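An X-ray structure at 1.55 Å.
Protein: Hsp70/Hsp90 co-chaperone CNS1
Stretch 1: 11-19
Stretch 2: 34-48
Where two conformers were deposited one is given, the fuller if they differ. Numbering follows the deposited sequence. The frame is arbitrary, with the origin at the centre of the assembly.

Stretch 1, residues 11-19: SAMTLRNIT
Stretch 2 34-48: KIRLEDPMDFESQLI

The end of a helix (11-15) packs on a two-stranded hairpin whose strands, at 36-37 and 47-48, pair through Arg36 N to Ile48 O (3.1 Å) and Ile48 N to Arg36 O (2.8 Å). Helical phi/psi lasts through Arg16 (-77/2); Asn17 (57/36) turns the chain in a Schellman motif, with Ile18 N on Met13 O (3.2 Å) and Asn17 N on Thr14 O (3.0 Å). In the hairpin, type I turns Asp39-Asp42 and Asp42-Ser45 follow each other; Asp39 N donates to Ser45 OG (3.1 Å) and Glu44 N to Asp42 OD1 (3.1 Å). Buried Arg16 (m, t, t, chi4 78°) is the polar link. Its NH1 and NH2 fork onto Phe43 O at 2.8 and 2.9 Å, near the guanidinium plane, while NH1 also reaches back to Ala12 O (3.2 Å). NE and NH2 are satisfied elsewhere in the structure. Ser45 O lies 2.9 Å from Arg16 NH2, but the angle is too poor for a hydrogen bond. Apolar contacts flank the link. Small Ala12 lets the backbones approach, its CA 5.2 Å from Phe43 CA and its CB 3.9 Å from Leu37 CD1. Met13 (m, t, p) extends CE to Ile35 CD1 (3.7 Å); Leu15 CD2 meets Phe43 CE1 (3.5 Å). Leu47 (t, p) puts CD2 3.5 Å from Ile18 CD1 and 3.9 Å from Arg16 CD. Together the two stretches bury 405 Å², both sides summed.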

# COMPACT_ATOMS: atom_id res chain seq x y z
N SER A 11 18.98 -8.22 -3.20
CA SER A 11 19.03 -9.62 -2.75
C SER A 11 18.06 -9.88 -1.60
O SER A 11 17.45 -10.95 -1.52
CB SER A 11 20.46 -10.01 -2.35
OG SER A 11 21.35 -9.91 -3.45
N ALA A 12 17.92 -8.90 -0.71
CA ALA A 12 16.99 -8.99 0.42
C ALA A 12 15.53 -8.93 -0.01
O ALA A 12 14.68 -9.61 0.58
CB ALA A 12 17.28 -7.88 1.42
N MET A 13 15.23 -8.13 -1.03
CA MET A 13 13.86 -8.01 -1.54
C MET A 13 13.43 -9.25 -2.35
O MET A 13 12.27 -9.65 -2.26
CB MET A 13 13.69 -6.72 -2.34
CG MET A 13 13.67 -5.48 -1.44
SD MET A 13 13.54 -3.92 -2.34
CE MET A 13 11.86 -4.01 -2.95
N THR A 14 14.35 -9.86 -3.11
CA THR A 14 14.04 -11.09 -3.84
C THR A 14 13.79 -12.26 -2.87
O THR A 14 12.92 -13.09 -3.10
CB THR A 14 15.16 -11.46 -4.85
OG1 THR A 14 15.44 -10.33 -5.68
CG2 THR A 14 14.74 -12.63 -5.73
N LEU A 15 14.55 -12.30 -1.76
CA LEU A 15 14.31 -13.31 -0.72
C LEU A 15 12.89 -13.19 -0.16
O LEU A 15 12.23 -14.20 0.09
CB LEU A 15 15.31 -13.16 0.43
CG LEU A 15 15.15 -14.13 1.60
CD1 LEU A 15 15.50 -15.55 1.19
CD2 LEU A 15 16.01 -13.68 2.78
N ARG A 16 12.43 -11.95 0.00
CA ARG A 16 11.08 -11.65 0.48
C ARG A 16 9.97 -11.82 -0.59
O ARG A 16 8.81 -11.54 -0.31
CB ARG A 16 11.05 -10.22 1.02
CG ARG A 16 11.80 -10.00 2.33
CD ARG A 16 11.98 -8.52 2.59
NE ARG A 16 12.42 -8.18 3.94
CZ ARG A 16 13.66 -8.29 4.40
NH1 ARG A 16 14.64 -8.81 3.65
NH2 ARG A 16 13.93 -7.91 5.65
N ASN A 17 10.35 -12.26 -1.80
CA ASN A 17 9.43 -12.51 -2.92
C ASN A 17 8.59 -11.28 -3.29
O ASN A 17 7.44 -11.40 -3.69
CB ASN A 17 8.52 -13.71 -2.60
CG ASN A 17 7.84 -14.27 -3.84
OD1 ASN A 17 8.42 -14.27 -4.93
ND2 ASN A 17 6.61 -14.75 -3.68
N ILE A 18 9.20 -10.09 -3.20
CA ILE A 18 8.49 -8.83 -3.46
C ILE A 18 8.42 -8.57 -4.97
O ILE A 18 9.44 -8.58 -5.67
CB ILE A 18 9.14 -7.63 -2.74
CG1 ILE A 18 8.97 -7.78 -1.23
CG2 ILE A 18 8.52 -6.30 -3.19
CD1 ILE A 18 9.86 -6.88 -0.41
N THR A 19 7.20 -8.36 -5.46
CA THR A 19 6.96 -7.91 -6.83
C THR A 19 6.90 -6.38 -6.82
O THR A 19 6.19 -5.81 -6.00
CB THR A 19 5.61 -8.47 -7.33
OG1 THR A 19 5.60 -9.90 -7.19
CG2 THR A 19 5.36 -8.11 -8.79
N LYS A 34 12.80 6.48 -1.54
CA LYS A 34 13.29 6.03 -0.23
C LYS A 34 12.71 4.66 0.15
O LYS A 34 11.57 4.56 0.57
CB LYS A 34 12.94 7.05 0.85
CG LYS A 34 13.72 8.35 0.78
CD LYS A 34 13.30 9.29 1.89
CE LYS A 34 14.24 10.48 2.04
NZ LYS A 34 13.75 11.44 3.07
N ILE A 35 13.52 3.63 -0.03
CA ILE A 35 13.22 2.28 0.46
C ILE A 35 14.56 1.75 0.97
O ILE A 35 15.59 1.95 0.32
CB ILE A 35 12.59 1.37 -0.64
CG1 ILE A 35 12.33 -0.06 -0.11
CG2 ILE A 35 13.45 1.32 -1.90
CD1 ILE A 35 11.44 -0.90 -1.00
N ARG A 36 14.56 1.11 2.14
CA ARG A 36 15.81 0.67 2.76
C ARG A 36 15.61 -0.40 3.82
O ARG A 36 14.53 -0.52 4.39
CB ARG A 36 16.54 1.87 3.39
CG ARG A 36 15.89 2.42 4.65
CD ARG A 36 16.61 3.67 5.14
NE ARG A 36 16.49 3.83 6.59
CZ ARG A 36 15.40 4.22 7.24
NH1 ARG A 36 14.27 4.52 6.58
NH2 ARG A 36 15.42 4.32 8.56
N LEU A 37 16.68 -1.16 4.06
CA LEU A 37 16.80 -2.00 5.25
C LEU A 37 17.24 -1.11 6.41
O LEU A 37 18.13 -0.27 6.24
CB LEU A 37 17.84 -3.10 5.03
CG LEU A 37 17.46 -4.16 3.99
CD1 LEU A 37 18.69 -4.95 3.54
CD2 LEU A 37 16.40 -5.10 4.54
N GLU A 38 16.63 -1.31 7.57
CA GLU A 38 16.95 -0.51 8.77
C GLU A 38 18.45 -0.57 9.07
O GLU A 38 19.06 0.45 9.38
CB GLU A 38 16.12 -0.96 9.97
CG GLU A 38 16.16 0.01 11.13
CD GLU A 38 15.06 -0.23 12.15
OE1 GLU A 38 14.74 0.73 12.89
OE2 GLU A 38 14.52 -1.36 12.23
N ASP A 39 19.03 -1.77 8.96
CA ASP A 39 20.48 -1.97 9.01
C ASP A 39 20.91 -2.35 7.60
O ASP A 39 20.64 -3.47 7.18
CB ASP A 39 20.83 -3.07 10.02
CG ASP A 39 20.58 -2.65 11.46
OD1 ASP A 39 20.76 -3.50 12.36
OD2 ASP A 39 20.21 -1.48 11.70
N PRO A 40 21.58 -1.44 6.87
CA PRO A 40 21.79 -1.67 5.42
C PRO A 40 22.56 -2.93 5.02
O PRO A 40 22.38 -3.41 3.91
CB PRO A 40 22.56 -0.42 4.97
CG PRO A 40 22.28 0.60 5.99
CD PRO A 40 22.11 -0.13 7.28
N MET A 41 23.40 -3.45 5.91
CA MET A 41 24.17 -4.68 5.63
C MET A 41 23.61 -5.94 6.31
O MET A 41 24.30 -6.96 6.38
CB MET A 41 25.64 -4.46 5.99
CG MET A 41 26.33 -3.45 5.09
SD MET A 41 26.40 -4.00 3.38
CE MET A 41 25.66 -2.59 2.57
N ASP A 42 22.35 -5.89 6.75
CA ASP A 42 21.69 -7.03 7.40
C ASP A 42 20.35 -7.29 6.73
O ASP A 42 19.39 -6.56 6.96
CB ASP A 42 21.51 -6.75 8.89
CG ASP A 42 20.82 -7.88 9.64
OD1 ASP A 42 20.57 -8.96 9.06
OD2 ASP A 42 20.53 -7.69 10.84
N PHE A 43 20.27 -8.35 5.92
CA PHE A 43 19.04 -8.68 5.19
C PHE A 43 17.82 -8.96 6.09
O PHE A 43 16.68 -8.82 5.64
CB PHE A 43 19.26 -9.87 4.23
CG PHE A 43 19.17 -11.22 4.89
CD1 PHE A 43 17.94 -11.87 5.03
CD2 PHE A 43 20.31 -11.86 5.38
CE1 PHE A 43 17.84 -13.10 5.65
CE2 PHE A 43 20.21 -13.10 5.99
CZ PHE A 43 18.99 -13.72 6.13
N GLU A 44 18.06 -9.40 7.33
CA GLU A 44 17.02 -9.72 8.33
C GLU A 44 16.40 -8.52 9.00
O GLU A 44 15.35 -8.65 9.63
CB GLU A 44 17.60 -10.53 9.50
CG GLU A 44 17.90 -11.98 9.26
CD GLU A 44 18.00 -12.73 10.59
OE1 GLU A 44 18.53 -12.16 11.58
OE2 GLU A 44 17.53 -13.88 10.64
N SER A 45 17.07 -7.37 8.95
CA SER A 45 16.54 -6.16 9.58
C SER A 45 15.27 -5.73 8.85
O SER A 45 14.96 -6.23 7.76
CB SER A 45 17.59 -5.04 9.61
OG SER A 45 17.91 -4.55 8.32
N GLN A 46 14.53 -4.82 9.47
CA GLN A 46 13.22 -4.44 8.94
C GLN A 46 13.37 -3.64 7.65
O GLN A 46 14.07 -2.63 7.61
CB GLN A 46 12.42 -3.64 9.96
CG GLN A 46 12.07 -4.44 11.20
CD GLN A 46 11.45 -3.60 12.30
OE1 GLN A 46 10.61 -2.73 12.05
NE2 GLN A 46 11.87 -3.85 13.54
N LEU A 47 12.73 -4.12 6.59
CA LEU A 47 12.55 -3.37 5.36
C LEU A 47 11.53 -2.26 5.60
O LEU A 47 10.45 -2.50 6.15
CB LEU A 47 12.08 -4.29 4.23
CG LEU A 47 11.96 -3.69 2.83
CD1 LEU A 47 13.29 -3.16 2.31
CD2 LEU A 47 11.39 -4.72 1.86
N ILE A 48 11.88 -1.04 5.18
CA ILE A 48 11.07 0.15 5.40
C ILE A 48 10.76 0.77 4.03
O ILE A 48 11.68 1.05 3.26
CB ILE A 48 11.82 1.17 6.28
CG1 ILE A 48 12.12 0.57 7.66
CG2 ILE A 48 11.02 2.45 6.45
CD1 ILE A 48 13.21 1.29 8.43